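Local coordinates for protein pyruvate kinase (Toxoplasma gondii, PDB 3GG8) that probably catalyses the last step of glycolysis, transferring the phosphoryl group of phosphoenolpyruvate to ADP to give pyruvate and ATP, at residues C[67-78]-C[211-222]. Numbering follows the deposited sequence.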
ATOM      1  N   LEU C  67     -37.145 -23.445 -12.387  1.00 36.35           N
ATOM      2  CA  LEU C  67     -38.425 -23.702 -13.012  1.00 35.36           C
ATOM      3  C   LEU C  67     -38.868 -22.420 -13.719  1.00 35.88           C
ATOM      4  O   LEU C  67     -39.194 -21.423 -13.073  1.00 36.12           O
ATOM      5  CB  LEU C  67     -39.451 -24.063 -11.952  1.00 35.55           C
ATOM      6  CG  LEU C  67     -39.125 -25.130 -10.903  1.00 33.84           C
ATOM      7  CD1 LEU C  67     -40.234 -25.170  -9.857  1.00 33.56           C
ATOM      8  CD2 LEU C  67     -38.907 -26.497 -11.566  1.00 34.93           C
ATOM      9  N   ASN C  68     -38.846 -22.439 -15.048  1.00 35.56           N
ATOM     10  CA  ASN C  68     -39.305 -21.316 -15.843  1.00 35.19           C
ATOM     11  C   ASN C  68     -40.831 -21.234 -15.991  1.00 34.87           C
ATOM     12  O   ASN C  68     -41.409 -21.878 -16.871  1.00 35.52           O
ATOM     13  CB  ASN C  68     -38.642 -21.332 -17.221  1.00 34.64           C
ATOM     14  CG  ASN C  68     -38.978 -20.102 -18.022  1.00 36.65           C
ATOM     15  OD1 ASN C  68     -39.735 -19.237 -17.562  1.00 35.61           O
ATOM     16  ND2 ASN C  68     -38.442 -20.013 -19.229  1.00 36.28           N
ATOM     17  N   PHE C  69     -41.484 -20.409 -15.170  1.00 34.32           N
ATOM     18  CA  PHE C  69     -42.947 -20.277 -15.237  1.00 33.66           C
ATOM     19  C   PHE C  69     -43.510 -19.424 -16.375  1.00 34.07           C
ATOM     20  O   PHE C  69     -44.716 -19.115 -16.370  1.00 33.82           O
ATOM     21  CB  PHE C  69     -43.538 -19.844 -13.890  1.00 33.35           C
ATOM     22  CG  PHE C  69     -43.860 -20.986 -12.960  1.00 32.02           C
ATOM     23  CD1 PHE C  69     -42.854 -21.780 -12.431  1.00 32.79           C
ATOM     24  CD2 PHE C  69     -45.184 -21.270 -12.614  1.00 34.69           C
ATOM     25  CE1 PHE C  69     -43.158 -22.842 -11.561  1.00 32.83           C
ATOM     26  CE2 PHE C  69     -45.495 -22.325 -11.746  1.00 34.19           C
ATOM     27  CZ  PHE C  69     -44.464 -23.103 -11.212  1.00 32.74           C
ATOM     28  N   SER C  70     -42.672 -19.046 -17.346  1.00 33.50           N
ATOM     29  CA  SER C  70     -43.180 -18.476 -18.609  1.00 34.06           C
ATOM     30  C   SER C  70     -43.992 -19.516 -19.418  1.00 34.45           C
ATOM     31  O   SER C  70     -44.788 -19.155 -20.291  1.00 34.00           O
ATOM     32  CB  SER C  70     -42.038 -17.974 -19.489  1.00 33.66           C
ATOM     33  OG  SER C  70     -41.392 -16.868 -18.902  1.00 34.80           O
ATOM     34  N   HIS C  71     -43.744 -20.802 -19.142  1.00 34.65           N
ATOM     35  CA  HIS C  71     -44.436 -21.924 -19.786  1.00 34.51           C
ATOM     36  C   HIS C  71     -44.836 -22.880 -18.680  1.00 34.28           C
ATOM     37  O   HIS C  71     -44.358 -22.744 -17.567  1.00 35.04           O
ATOM     38  CB  HIS C  71     -43.479 -22.651 -20.741  1.00 34.24           C
ATOM     39  CG  HIS C  71     -42.799 -21.758 -21.723  1.00 35.12           C
ATOM     40  ND1 HIS C  71     -43.494 -20.978 -22.628  1.00 35.05           N
ATOM     41  CD2 HIS C  71     -41.482 -21.542 -21.966  1.00 37.52           C
ATOM     42  CE1 HIS C  71     -42.631 -20.314 -23.382  1.00 39.19           C
ATOM     43  NE2 HIS C  71     -41.405 -20.636 -23.003  1.00 40.35           N
ATOM     44  N   GLY C  72     -45.693 -23.849 -18.976  1.00 34.57           N
ATOM     45  CA  GLY C  72     -46.033 -24.900 -18.003  1.00 34.54           C
ATOM     46  C   GLY C  72     -47.122 -24.459 -17.049  1.00 34.67           C
ATOM     47  O   GLY C  72     -47.566 -23.323 -17.120  1.00 34.61           O
ATOM     48  N   ASP C  73     -47.570 -25.356 -16.167  1.00 34.30           N
ATOM     49  CA  ASP C  73     -48.617 -25.014 -15.198  1.00 34.39           C
ATOM     50  C   ASP C  73     -48.310 -25.668 -13.852  1.00 34.88           C
ATOM     51  O   ASP C  73     -47.238 -26.255 -13.680  1.00 35.35           O
ATOM     52  CB  ASP C  73     -50.023 -25.386 -15.723  1.00 33.79           C
ATOM     53  CG  ASP C  73     -50.169 -26.891 -16.064  1.00 32.38           C
ATOM     54  OD1 ASP C  73     -50.539 -27.218 -17.210  0.50 27.58           O
ATOM     55  OD2 ASP C  73     -49.928 -27.728 -15.175  0.50 29.83           O
ATOM     56  N   HIS C  74     -49.207 -25.538 -12.884  1.00 34.28           N
ATOM     57  CA  HIS C  74     -48.921 -26.079 -11.558  1.00 34.45           C
ATOM     58  C   HIS C  74     -48.756 -27.615 -11.563  1.00 34.37           C
ATOM     59  O   HIS C  74     -47.918 -28.145 -10.848  1.00 34.91           O
ATOM     60  CB  HIS C  74     -49.932 -25.552 -10.515  1.00 33.93           C
ATOM     61  CG  HIS C  74     -49.716 -24.106 -10.164  1.00 33.97           C
ATOM     62  ND1 HIS C  74     -50.119 -23.554  -8.970  1.00 34.70           N
ATOM     63  CD2 HIS C  74     -49.087 -23.113 -10.841  1.00 34.10           C
ATOM     64  CE1 HIS C  74     -49.762 -22.282  -8.931  1.00 35.50           C
ATOM     65  NE2 HIS C  74     -49.148 -21.986 -10.063  1.00 34.75           N
ATOM     66  N   GLU C  75     -49.526 -28.311 -12.394  1.00 34.19           N
ATOM     67  CA  GLU C  75     -49.345 -29.752 -12.604  1.00 33.83           C
ATOM     68  C   GLU C  75     -48.010 -30.184 -13.242  1.00 33.37           C
ATOM     69  O   GLU C  75     -47.361 -31.118 -12.757  1.00 33.04           O
ATOM     70  CB  GLU C  75     -50.460 -30.295 -13.466  1.00 34.00           C
ATOM     71  CG  GLU C  75     -51.785 -30.429 -12.769  1.00 36.68           C
ATOM     72  CD  GLU C  75     -52.845 -30.847 -13.753  1.00 40.41           C
ATOM     73  OE1 GLU C  75     -53.839 -30.106 -13.879  1.00 44.21           O
ATOM     74  OE2 GLU C  75     -52.659 -31.887 -14.438  1.00 39.89           O
ATOM     75  N   THR C  76     -47.615 -29.538 -14.337  1.00 32.37           N
ATOM     76  CA  THR C  76     -46.420 -29.968 -15.040  1.00 32.15           C
ATOM     77  C   THR C  76     -45.166 -29.695 -14.209  1.00 32.32           C
ATOM     78  O   THR C  76     -44.268 -30.531 -14.133  1.00 32.73           O
ATOM     79  CB  THR C  76     -46.296 -29.330 -16.463  1.00 32.40           C
ATOM     80  OG1 THR C  76     -46.051 -27.927 -16.344  1.00 32.66           O
ATOM     81  CG2 THR C  76     -47.563 -29.547 -17.284  1.00 31.50           C
ATOM     82  N   HIS C  77     -45.106 -28.520 -13.589  1.00 32.36           N
ATOM     83  CA  HIS C  77     -44.003 -28.145 -12.715  1.00 32.35           C
ATOM     84  C   HIS C  77     -43.987 -28.972 -11.416  1.00 32.63           C
ATOM     85  O   HIS C  77     -42.922 -29.201 -10.858  1.00 32.00           O
ATOM     86  CB  HIS C  77     -44.054 -26.646 -12.414  1.00 32.85           C
ATOM     87  CG  HIS C  77     -43.627 -25.773 -13.568  1.00 33.14           C
ATOM     88  ND1 HIS C  77     -42.317 -25.687 -13.997  1.00 33.37           N
ATOM     89  CD2 HIS C  77     -44.333 -24.924 -14.348  1.00 32.38           C
ATOM     90  CE1 HIS C  77     -42.243 -24.841 -15.008  1.00 34.73           C
ATOM     91  NE2 HIS C  77     -43.455 -24.359 -15.236  1.00 33.21           N
ATOM     92  N   ALA C  78     -45.156 -29.444 -10.963  1.00 32.14           N
ATOM     93  CA  ALA C  78     -45.188 -30.401  -9.866  1.00 32.93           C
ATOM     94  C   ALA C  78     -44.478 -31.725 -10.218  1.00 33.50           C
ATOM     95  O   ALA C  78     -43.784 -32.278  -9.374  1.00 33.40           O
ATOM     96  CB  ALA C  78     -46.639 -30.664  -9.378  1.00 32.28           C
ATOM     97  N   HIS C 211     -50.279 -16.016  -8.161  1.00 34.67           N
ATOM     98  CA  HIS C 211     -50.760 -17.397  -8.007  1.00 34.92           C
ATOM     99  C   HIS C 211     -49.594 -18.407  -8.002  1.00 34.65           C
ATOM    100  O   HIS C 211     -49.544 -19.338  -7.171  1.00 34.49           O
ATOM    101  CB  HIS C 211     -51.770 -17.701  -9.125  1.00 35.70           C
ATOM    102  CG  HIS C 211     -52.260 -19.119  -9.153  1.00 36.83           C
ATOM    103  ND1 HIS C 211     -53.002 -19.676  -8.131  1.00 38.44           N
ATOM    104  CD2 HIS C 211     -52.150 -20.076 -10.102  1.00 36.88           C
ATOM    105  CE1 HIS C 211     -53.304 -20.924  -8.445  1.00 39.89           C
ATOM    106  NE2 HIS C 211     -52.807 -21.188  -9.640  1.00 36.39           N
ATOM    107  N   ASP C 212     -48.651 -18.207  -8.916  1.00 33.77           N
ATOM    108  CA  ASP C 212     -47.466 -19.042  -8.984  1.00 33.55           C
ATOM    109  C   ASP C 212     -46.587 -18.938  -7.741  1.00 33.41           C
ATOM    110  O   ASP C 212     -46.054 -19.936  -7.277  1.00 34.25           O
ATOM    111  CB  ASP C 212     -46.662 -18.695 -10.228  1.00 34.14           C
ATOM    112  CG  ASP C 212     -47.432 -18.963 -11.518  1.00 34.53           C
ATOM    113  OD1 ASP C 212     -48.370 -19.781 -11.504  1.00 35.70           O
ATOM    114  OD2 ASP C 212     -47.080 -18.364 -12.548  1.00 36.90           O
ATOM    115  N   ILE C 213     -46.431 -17.738  -7.195  1.00 32.90           N
ATOM    116  CA  ILE C 213     -45.634 -17.565  -5.977  1.00 32.72           C
ATOM    117  C   ILE C 213     -46.301 -18.187  -4.737  1.00 32.81           C
ATOM    118  O   ILE C 213     -45.652 -18.918  -3.971  1.00 32.85           O
ATOM    119  CB  ILE C 213     -45.317 -16.070  -5.721  1.00 33.39           C
ATOM    120  CG1 ILE C 213     -44.274 -15.581  -6.739  1.00 31.48           C
ATOM    121  CG2 ILE C 213     -44.850 -15.836  -4.266  1.00 32.34           C
ATOM    122  CD1 ILE C 213     -44.237 -14.051  -6.908  1.00 32.20           C
ATOM    123  N   LEU C 214     -47.585 -17.909  -4.559  1.00 31.96           N
ATOM    124  CA  LEU C 214     -48.291 -18.312  -3.347  1.00 32.62           C
ATOM    125  C   LEU C 214     -48.759 -19.763  -3.389  1.00 32.63           C
ATOM    126  O   LEU C 214     -48.635 -20.476  -2.398  1.00 32.71           O
ATOM    127  CB  LEU C 214     -49.495 -17.396  -3.077  1.00 31.92           C
ATOM    128  CG  LEU C 214     -49.325 -15.886  -2.831  1.00 33.33           C
ATOM    129  CD1 LEU C 214     -50.715 -15.223  -2.701  1.00 31.01           C
ATOM    130  CD2 LEU C 214     -48.485 -15.579  -1.584  1.00 33.51           C
ATOM    131  N   ASN C 215     -49.311 -20.189  -4.529  1.00 32.52           N
ATOM    132  CA  ASN C 215     -49.918 -21.504  -4.622  1.00 32.51           C
ATOM    133  C   ASN C 215     -49.039 -22.596  -5.221  1.00 32.97           C
ATOM    134  O   ASN C 215     -49.410 -23.773  -5.195  1.00 33.32           O
ATOM    135  CB  ASN C 215     -51.301 -21.407  -5.269  1.00 32.56           C
ATOM    136  CG  ASN C 215     -52.230 -20.490  -4.484  1.00 31.59           C
ATOM    137  OD1 ASN C 215     -52.878 -19.603  -5.038  1.00 31.47           O
ATOM    138  ND2 ASN C 215     -52.260 -20.681  -3.181  1.00 28.65           N
ATOM    139  N   PHE C 216     -47.853 -22.217  -5.701  1.00 32.71           N
ATOM    140  CA  PHE C 216     -46.855 -23.193  -6.050  1.00 32.69           C
ATOM    141  C   PHE C 216     -45.571 -22.970  -5.239  1.00 33.17           C
ATOM    142  O   PHE C 216     -45.191 -23.838  -4.438  1.00 33.36           O
ATOM    143  CB  PHE C 216     -46.561 -23.192  -7.550  1.00 32.54           C
ATOM    144  CG  PHE C 216     -45.738 -24.380  -8.003  1.00 32.23           C
ATOM    145  CD1 PHE C 216     -46.363 -25.498  -8.572  1.00 30.90           C
ATOM    146  CD2 PHE C 216     -44.358 -24.383  -7.848  1.00 29.74           C
ATOM    147  CE1 PHE C 216     -45.611 -26.596  -8.984  1.00 30.94           C
ATOM    148  CE2 PHE C 216     -43.588 -25.475  -8.251  1.00 31.65           C
ATOM    149  CZ  PHE C 216     -44.218 -26.593  -8.825  1.00 30.36           C
ATOM    150  N   GLY C 217     -44.919 -21.819  -5.452  1.00 33.28           N
ATOM    151  CA  GLY C 217     -43.610 -21.498  -4.853  1.00 33.02           C
ATOM    152  C   GLY C 217     -43.509 -21.874  -3.376  1.00 32.92           C
ATOM    153  O   GLY C 217     -42.585 -22.580  -2.972  1.00 32.76           O
ATOM    154  N   ILE C 218     -44.485 -21.427  -2.584  1.00 32.52           N
ATOM    155  CA  ILE C 218     -44.518 -21.714  -1.141  1.00 31.98           C
ATOM    156  C   ILE C 218     -44.714 -23.211  -0.795  1.00 32.39           C
ATOM    157  O   ILE C 218     -43.831 -23.786  -0.156  1.00 31.75           O
ATOM    158  CB  ILE C 218     -45.539 -20.799  -0.366  1.00 31.73           C
ATOM    159  CG1 ILE C 218     -45.034 -19.340  -0.314  1.00 31.86           C
ATOM    160  CG2 ILE C 218     -45.837 -21.360   1.049  1.00 31.01           C
ATOM    161  CD1 ILE C 218     -45.937 -18.360   0.517  1.00 30.94           C
ATOM    162  N   PRO C 219     -45.859 -23.841  -1.209  1.00 32.52           N
ATOM    163  CA  PRO C 219     -46.088 -25.231  -0.763  1.00 33.06           C
ATOM    164  C   PRO C 219     -45.223 -26.290  -1.438  1.00 33.40           C
ATOM    165  O   PRO C 219     -45.131 -27.401  -0.909  1.00 33.58           O
ATOM    166  CB  PRO C 219     -47.563 -25.479  -1.097  1.00 32.84           C
ATOM    167  CG  PRO C 219     -47.833 -24.600  -2.264  1.00 33.14           C
ATOM    168  CD  PRO C 219     -46.972 -23.361  -2.045  1.00 32.50           C
ATOM    169  N   MET C 220     -44.614 -25.960  -2.584  1.00 33.77           N
ATOM    170  CA  MET C 220     -43.788 -26.918  -3.332  1.00 34.26           C
ATOM    171  C   MET C 220     -42.318 -26.897  -2.930  1.00 34.46           C
ATOM    172  O   MET C 220     -41.502 -27.602  -3.537  1.00 34.56           O
ATOM    173  CB  MET C 220     -43.924 -26.717  -4.856  1.00 34.00           C
ATOM    174  CG  MET C 220     -45.270 -27.205  -5.435  1.00 35.45           C
ATOM    175  SD  MET C 220     -45.549 -28.993  -5.375  1.00 36.03           S
ATOM    176  CE  MET C 220     -44.011 -29.574  -6.040  1.00 36.99           C
ATOM    177  N   GLY C 221     -41.978 -26.072  -1.936  1.00 34.33           N
ATOM    178  CA  GLY C 221     -40.623 -26.004  -1.427  1.00 34.53           C
ATOM    179  C   GLY C 221     -39.629 -25.257  -2.304  1.00 34.80           C
ATOM    180  O   GLY C 221     -38.437 -25.587  -2.317  1.00 34.78           O
ATOM    181  N   CYS C 222     -40.090 -24.250  -3.038  1.00 34.69           N
ATOM    182  CA  CYS C 222     -39.139 -23.413  -3.776  1.00 34.79           C
ATOM    183  C   CYS C 222     -38.365 -22.561  -2.760  1.00 34.67           C
ATOM    184  O   CYS C 222     -38.943 -22.088  -1.777  1.00 33.78           O
ATOM    185  CB  CYS C 222     -39.857 -22.538  -4.791  1.00 35.29           C
ATOM    186  SG  CYS C 222     -40.691 -23.488  -6.066  1.00 35.91           S
TER
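His-74 reaches across to the helix that carries His-211, Asp-212, Asn-215 and Phe-216, and its imidazole sits among these four as a knob in a hole. His-74 NE2 donates to Asp-212 OD1 at 2.7 Å, nearly in the ring plane, and meets the oxygen on the anti side of the carboxylate. The other oxygen, OD2, forms a salt bridge with Lys-208, so each oxygen has a partner. His-211 lies over one face of the His-74 ring in an offset stack, with planes 4° apart and centroids 4.3 Å apart. The opposite face of the His-74 ring receives Phe-216 CB, 3.8 Å from its centroid, in a CH-pi contact. The bond and the two covered faces together restrict rotation of the imidazole.

In the (beta/alpha)8, or TIM, barrel of pyruvate kinase, the contact packs the start of helix 74-90 and the end of strand 62-68 against helix 207-217, which precedes strand 224-227.

CG of Phe-216 is anti to its backbone N (chi1 -168°), which lays the ring between Phe-69 and Met-220. Phe-69 points its edge at one face, with CZ 3.6 Å from Phe-216 CD2. Met-220 CG covers the opposite face. His-74 O and Ala-78 N lie at the Phe-216 edge. Leu-67 CD1 packs 3.7 Å from Phe-216 CE2 and also touches Cys-222 SG. His-77 CD2 lies over the centre of the Phe-69 ring.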